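Local coordinates for protein endo-polygalacturonase (Pectobacterium carotovorum subsp. carotovorum, PDB 1BHE) that hydrolyses the alpha-1,4 bonds between galacturonic acid units inside polygalacturonan chains, macerating plant tissue and contributing to soft rot, at residues 2-7 against 209-214; 162-167 against 183-188. All blocks are in the same frame, centred on the assembly; numbering follows the deposited sequence.

Contact 1 of 2, residues 2-7 against 209-214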
loop_
_atom_site.group_PDB
_atom_site.type_symbol
_atom_site.label_atom_id
_atom_site.label_comp_id
_atom_site.label_asym_id
_atom_site.label_seq_id
_atom_site.Cartn_x
_atom_site.Cartn_y
_atom_site.Cartn_z
ATOM N N ASP A 2 -6.906 15.351 0.312
ATOM C CA ASP A 2 -6.765 15.373 -1.151
ATOM C C ASP A 2 -7.272 16.724 -1.641
ATOM O O ASP A 2 -8.283 17.192 -1.102
ATOM C CB ASP A 2 -7.602 14.216 -1.685
ATOM C CG ASP A 2 -7.483 13.873 -3.147
ATOM O OD1 ASP A 2 -7.120 14.742 -3.961
ATOM O OD2 ASP A 2 -7.784 12.704 -3.499
ATOM N N SER A 3 -6.611 17.357 -2.606
ATOM C CA SER A 3 -7.041 18.686 -3.039
ATOM C C SER A 3 -8.164 18.609 -4.067
ATOM O O SER A 3 -8.822 19.609 -4.369
ATOM C CB SER A 3 -5.879 19.510 -3.584
ATOM O OG SER A 3 -5.475 19.079 -4.871
ATOM N N ARG A 4 -8.387 17.419 -4.605
ATOM C CA ARG A 4 -9.423 17.205 -5.596
ATOM C C ARG A 4 -10.788 16.970 -4.953
ATOM O O ARG A 4 -10.861 16.532 -3.807
ATOM C CB ARG A 4 -9.118 15.947 -6.427
ATOM C CG ARG A 4 -7.767 15.937 -7.127
ATOM C CD ARG A 4 -7.523 14.565 -7.750
ATOM N NE ARG A 4 -7.568 13.518 -6.727
ATOM C CZ ARG A 4 -7.762 12.228 -6.981
ATOM N NH1 ARG A 4 -7.921 11.797 -8.221
ATOM N NH2 ARG A 4 -7.791 11.354 -5.985
ATOM N N THR A 5 -11.839 17.173 -5.743
ATOM C CA THR A 5 -13.170 16.765 -5.297
ATOM C C THR A 5 -13.290 15.299 -5.710
ATOM O O THR A 5 -12.999 14.958 -6.857
ATOM C CB THR A 5 -14.319 17.573 -5.902
ATOM O OG1 THR A 5 -14.123 17.737 -7.310
ATOM C CG2 THR A 5 -14.366 18.942 -5.249
ATOM N N VAL A 6 -13.531 14.420 -4.748
ATOM C CA VAL A 6 -13.577 12.989 -5.013
ATOM C C VAL A 6 -14.922 12.399 -4.594
ATOM O O VAL A 6 -15.266 12.447 -3.413
ATOM C CB VAL A 6 -12.454 12.227 -4.281
ATOM C CG1 VAL A 6 -12.538 10.732 -4.582
ATOM C CG2 VAL A 6 -11.074 12.750 -4.674
ATOM N N SER A 7 -15.627 11.819 -5.553
ATOM C CA SER A 7 -16.909 11.172 -5.247
ATOM C C SER A 7 -16.815 9.718 -5.697
ATOM O O SER A 7 -15.806 9.366 -6.320
ATOM C CB SER A 7 -18.081 11.915 -5.876
ATOM O OG SER A 7 -17.965 11.972 -7.282
ATOM N N SER A 209 3.998 11.195 -4.382
ATOM C CA SER A 209 2.810 11.445 -5.202
ATOM C C SER A 209 1.880 12.423 -4.501
ATOM O O SER A 209 1.969 12.575 -3.281
ATOM C CB SER A 209 2.077 10.120 -5.459
ATOM O OG SER A 209 2.825 9.291 -6.338
ATOM N N LYS A 210 0.990 13.080 -5.245
ATOM C CA LYS A 210 0.050 13.993 -4.613
ATOM C C LYS A 210 -1.391 13.608 -4.962
ATOM O O LYS A 210 -1.636 12.870 -5.905
ATOM C CB LYS A 210 0.262 15.459 -4.960
ATOM C CG LYS A 210 0.930 15.791 -6.270
ATOM C CD LYS A 210 1.724 17.088 -6.245
ATOM C CE LYS A 210 2.724 17.207 -5.118
ATOM N NZ LYS A 210 4.157 17.172 -5.514
ATOM N N ASN A 211 -2.300 14.162 -4.180
ATOM C CA ASN A 211 -3.738 14.025 -4.342
ATOM C C ASN A 211 -4.221 12.583 -4.339
ATOM O O ASN A 211 -4.588 11.983 -5.342
ATOM C CB ASN A 211 -4.178 14.786 -5.606
ATOM C CG ASN A 211 -3.834 16.268 -5.475
ATOM O OD1 ASN A 211 -4.099 16.881 -4.438
ATOM N ND2 ASN A 211 -3.234 16.843 -6.509
ATOM N N ILE A 212 -4.257 12.020 -3.133
ATOM C CA ILE A 212 -4.639 10.649 -2.867
ATOM C C ILE A 212 -5.855 10.516 -1.952
ATOM O O ILE A 212 -5.893 11.139 -0.889
ATOM C CB ILE A 212 -3.497 9.912 -2.118
ATOM C CG1 ILE A 212 -2.131 10.123 -2.768
ATOM C CG2 ILE A 212 -3.825 8.429 -1.978
ATOM C CD1 ILE A 212 -2.008 9.673 -4.201
ATOM N N THR A 213 -6.781 9.635 -2.317
ATOM C CA THR A 213 -7.919 9.338 -1.457
ATOM C C THR A 213 -8.032 7.825 -1.267
ATOM O O THR A 213 -8.076 7.085 -2.246
ATOM C CB THR A 213 -9.259 9.851 -2.006
ATOM O OG1 THR A 213 -9.286 11.280 -1.912
ATOM C CG2 THR A 213 -10.451 9.309 -1.225
ATOM N N ILE A 214 -8.068 7.386 -0.014
ATOM C CA ILE A 214 -8.316 5.970 0.292
ATOM C C ILE A 214 -9.580 5.971 1.168
ATOM O O ILE A 214 -9.535 6.527 2.268
ATOM C CB ILE A 214 -7.146 5.261 0.968
ATOM C CG1 ILE A 214 -5.896 5.248 0.079
ATOM C CG2 ILE A 214 -7.552 3.830 1.328
ATOM C CD1 ILE A 214 -4.625 4.774 0.751
#

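Contact 2 of 2, residues 162-167 against 183-188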
loop_
_atom_site.group_PDB
_atom_site.type_symbol
_atom_site.label_atom_id
_atom_site.label_comp_id
_atom_site.label_asym_id
_atom_site.label_seq_id
_atom_site.Cartn_x
_atom_site.Cartn_y
_atom_site.Cartn_z
ATOM N N PHE A 162 -5.849 7.945 -11.421
ATOM C CA PHE A 162 -5.994 6.499 -11.507
ATOM C C PHE A 162 -7.071 6.078 -10.503
ATOM O O PHE A 162 -7.126 6.656 -9.413
ATOM C CB PHE A 162 -4.676 5.788 -11.163
ATOM C CG PHE A 162 -4.704 4.306 -11.438
ATOM C CD1 PHE A 162 -5.191 3.410 -10.503
ATOM C CD2 PHE A 162 -4.263 3.816 -12.652
ATOM C CE1 PHE A 162 -5.234 2.051 -10.778
ATOM C CE2 PHE A 162 -4.311 2.464 -12.938
ATOM C CZ PHE A 162 -4.796 1.575 -12.001
ATOM N N THR A 163 -7.897 5.100 -10.840
ATOM C CA THR A 163 -8.971 4.655 -9.960
ATOM C C THR A 163 -8.853 3.167 -9.629
ATOM O O THR A 163 -8.620 2.361 -10.523
ATOM C CB THR A 163 -10.352 4.874 -10.631
ATOM O OG1 THR A 163 -10.557 6.276 -10.834
ATOM C CG2 THR A 163 -11.478 4.321 -9.758
ATOM N N LEU A 164 -9.034 2.815 -8.371
ATOM C CA LEU A 164 -9.057 1.442 -7.886
ATOM C C LEU A 164 -10.399 1.294 -7.146
ATOM O O LEU A 164 -10.535 1.913 -6.087
ATOM C CB LEU A 164 -7.943 1.195 -6.884
ATOM C CG LEU A 164 -7.113 -0.070 -6.854
ATOM C CD1 LEU A 164 -6.649 -0.398 -5.434
ATOM C CD2 LEU A 164 -7.755 -1.279 -7.509
ATOM N N TYR A 165 -11.355 0.559 -7.707
ATOM C CA TYR A 165 -12.681 0.545 -7.095
ATOM C C TYR A 165 -13.374 -0.797 -6.950
ATOM O O TYR A 165 -13.398 -1.577 -7.900
ATOM C CB TYR A 165 -13.575 1.407 -8.015
ATOM C CG TYR A 165 -15.030 1.489 -7.605
ATOM C CD1 TYR A 165 -15.421 2.047 -6.401
ATOM C CD2 TYR A 165 -16.016 1.004 -8.462
ATOM C CE1 TYR A 165 -16.761 2.123 -6.047
ATOM C CE2 TYR A 165 -17.356 1.084 -8.122
ATOM C CZ TYR A 165 -17.718 1.637 -6.912
ATOM O OH TYR A 165 -19.058 1.710 -6.572
ATOM N N ASN A 166 -14.029 -0.979 -5.798
ATOM C CA ASN A 166 -14.901 -2.141 -5.601
ATOM C C ASN A 166 -14.216 -3.424 -6.021
ATOM O O ASN A 166 -14.749 -4.141 -6.858
ATOM C CB ASN A 166 -16.155 -1.858 -6.440
ATOM C CG ASN A 166 -17.309 -2.819 -6.254
ATOM O OD1 ASN A 166 -17.463 -3.414 -5.190
ATOM N ND2 ASN A 166 -18.111 -2.987 -7.305
ATOM N N VAL A 167 -13.051 -3.742 -5.472
ATOM C CA VAL A 167 -12.298 -4.926 -5.878
ATOM C C VAL A 167 -11.524 -5.548 -4.735
ATOM O O VAL A 167 -11.180 -4.867 -3.764
ATOM C CB VAL A 167 -11.358 -4.463 -7.024
ATOM C CG1 VAL A 167 -10.364 -3.418 -6.514
ATOM C CG2 VAL A 167 -10.627 -5.619 -7.676
ATOM N N ASP A 183 -0.069 11.944 -9.672
ATOM C CA ASP A 183 -1.006 12.928 -9.138
ATOM C C ASP A 183 -2.446 12.480 -9.355
ATOM O O ASP A 183 -2.916 12.468 -10.491
ATOM C CB ASP A 183 -0.736 14.249 -9.854
ATOM C CG ASP A 183 -1.574 15.428 -9.432
ATOM O OD1 ASP A 183 -2.648 15.278 -8.813
ATOM O OD2 ASP A 183 -1.146 16.567 -9.747
ATOM N N GLY A 184 -3.134 12.140 -8.271
ATOM C CA GLY A 184 -4.544 11.748 -8.415
ATOM C C GLY A 184 -4.681 10.231 -8.381
ATOM O O GLY A 184 -4.450 9.550 -9.376
ATOM N N PHE A 185 -5.017 9.704 -7.211
ATOM C CA PHE A 185 -5.227 8.272 -7.036
ATOM C C PHE A 185 -6.375 8.106 -6.043
ATOM O O PHE A 185 -6.319 8.676 -4.957
ATOM C CB PHE A 185 -3.985 7.548 -6.519
ATOM C CG PHE A 185 -4.213 6.122 -6.103
ATOM C CD1 PHE A 185 -4.316 5.116 -7.051
ATOM C CD2 PHE A 185 -4.333 5.784 -4.768
ATOM C CE1 PHE A 185 -4.522 3.801 -6.674
ATOM C CE2 PHE A 185 -4.541 4.470 -4.388
ATOM C CZ PHE A 185 -4.632 3.468 -5.334
ATOM N N THR A 186 -7.378 7.347 -6.446
ATOM C CA THR A 186 -8.526 7.092 -5.579
ATOM C C THR A 186 -8.726 5.580 -5.434
ATOM O O THR A 186 -8.937 4.899 -6.439
ATOM C CB THR A 186 -9.811 7.713 -6.151
ATOM O OG1 THR A 186 -9.697 9.146 -6.143
ATOM C CG2 THR A 186 -11.049 7.337 -5.335
ATOM N N ALA A 187 -8.653 5.095 -4.202
ATOM C CA ALA A 187 -8.954 3.699 -3.892
ATOM C C ALA A 187 -10.243 3.754 -3.049
ATOM O O ALA A 187 -10.269 4.457 -2.039
ATOM C CB ALA A 187 -7.841 3.000 -3.151
ATOM N N TRP A 188 -11.307 3.139 -3.530
ATOM C CA TRP A 188 -12.614 3.226 -2.861
ATOM C C TRP A 188 -13.264 1.853 -2.863
ATOM O O TRP A 188 -13.270 1.178 -3.890
ATOM C CB TRP A 188 -13.456 4.240 -3.618
ATOM C CG TRP A 188 -14.759 4.655 -3.015
ATOM C CD1 TRP A 188 -15.795 3.860 -2.621
ATOM C CD2 TRP A 188 -15.173 6.008 -2.763
ATOM N NE1 TRP A 188 -16.826 4.629 -2.131
ATOM C CE2 TRP A 188 -16.465 5.954 -2.210
ATOM C CE3 TRP A 188 -14.572 7.256 -2.962
ATOM C CZ2 TRP A 188 -17.163 7.101 -1.842
ATOM C CZ3 TRP A 188 -15.265 8.394 -2.595
ATOM C CH2 TRP A 188 -16.556 8.308 -2.047
#

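Contact 1 of 2, residues 2-7 against 209-214
An Asx turn at the N-terminus, in which Asp2 OD1 accepts a hydrogen bond from the backbone N of Arg4, lies on the outer face of strand 210-215 of the parallel beta-helix, with Asp2 against Thr213 and Ser3 against Asn211. Asp2 CG, anti to its backbone N (chi1 -171°), is carried toward the strand, and Thr213 OG1 donates to OD2 at 2.6 Å, on the anti side. The syn lone pairs remain for Arg4, which grips side-on: NE reaches OD1 at 3.1 Å and NH2 reaches OD2 at 2.8 Å, both nearly in the guanidinium plane. Asn211 O lies under one face of that guanidinium without a bond. Ser3 N, at 3.1 Å, and Ser3 OG, at 2.6 Å, reach Asn211 OD1 from the same face of its amide, and Asn239 also donates to it. Val6 CG2 makes a van der Waals contact with Thr213 OG1 at 3.6 Å. The short side chains of Asp2 and Ser3 put an acceptor and a hydroxyl within bonding distance of Thr213 and Asn211; the longer arginine also bonds Thr186 and Asn161. Each carboxylate oxygen of buried Asp2 thus has two good donors, and Arg4's charge would be expected to keep the acid ionised.

Contact 2 of 2, residues 162-167 against 183-188
Tyr165 and Trp188 stand side by side on one face of two parallel strands, pointing the same way, each with CG anti to its backbone N. The edge of the tyrosine is turned toward the face of the indole's five-membered ring in an offset edge-to-face pair, with centroids 5.9 Å apart and planes at 62°; CE1 of Tyr165 comes to 4.0 Å from Trp188 CD1. Asn166 CB sits over the centre of the tyrosine ring, and the phenol OH bonds Glu8. On this same face Thr163 and Thr186 are paired, beta-branched residues well suited to extended backbone, and Thr186 OG1 is hydrogen-bonded to Arg4 NH2.

The other face is apolar. Phe162 and Phe185 also lie side by side, and Phe162 CD1 meets the edge of the Phe185 ring, 3.9 Å from CE1. One step on, Leu164 CB packs on Ala187 CB at 4.1 Å, the small methyl sitting beside the larger leucine. Both phenylalanines touch Ile156 and Phe179, while Leu164 and Phe185 touch Val177.

Five backbone hydrogen bonds set the register: Phe162, Leu164 and Asn166 donate to Gly184, Thr186 and Trp188, and Phe162 and Leu164 accept from Thr186 and Trp188. Gly184 has phi and psi of 101° and 97°, where a CB would collide with the carbonyl oxygen of Asp183, so glycine fits here. Like residues stacked at equivalent positions of successive coils, with an apolar interior, are the hallmark of the right-handed parallel beta-helix of family 28 glycosyl hydrolases.

Overall arrangement
Contacts 1 and 2 have centres about 9 Å apart and sit on neighbouring strands, contact 2 on 183-193 and contact 1 on 210-215, so the N-terminal tail of contact 1 lies across the same face of the beta-helix that carries the threonines and outer aromatic pair of contact 2. Direct ties join them: Asn211 ND2 is hydrogen-bonded to Asp183 OD1 (2.8 Å), Thr213 N probably to Phe185 O (2.8 Å), and Arg4 NH1 packs on Gly184 CA at 3.4 Å. Contact 2 links successive coils; contact 1 brings together parts over 200 residues apart in sequence. Both lie away from the predicted proton donor Asp223 and from His251, inferred to be an active-site residue.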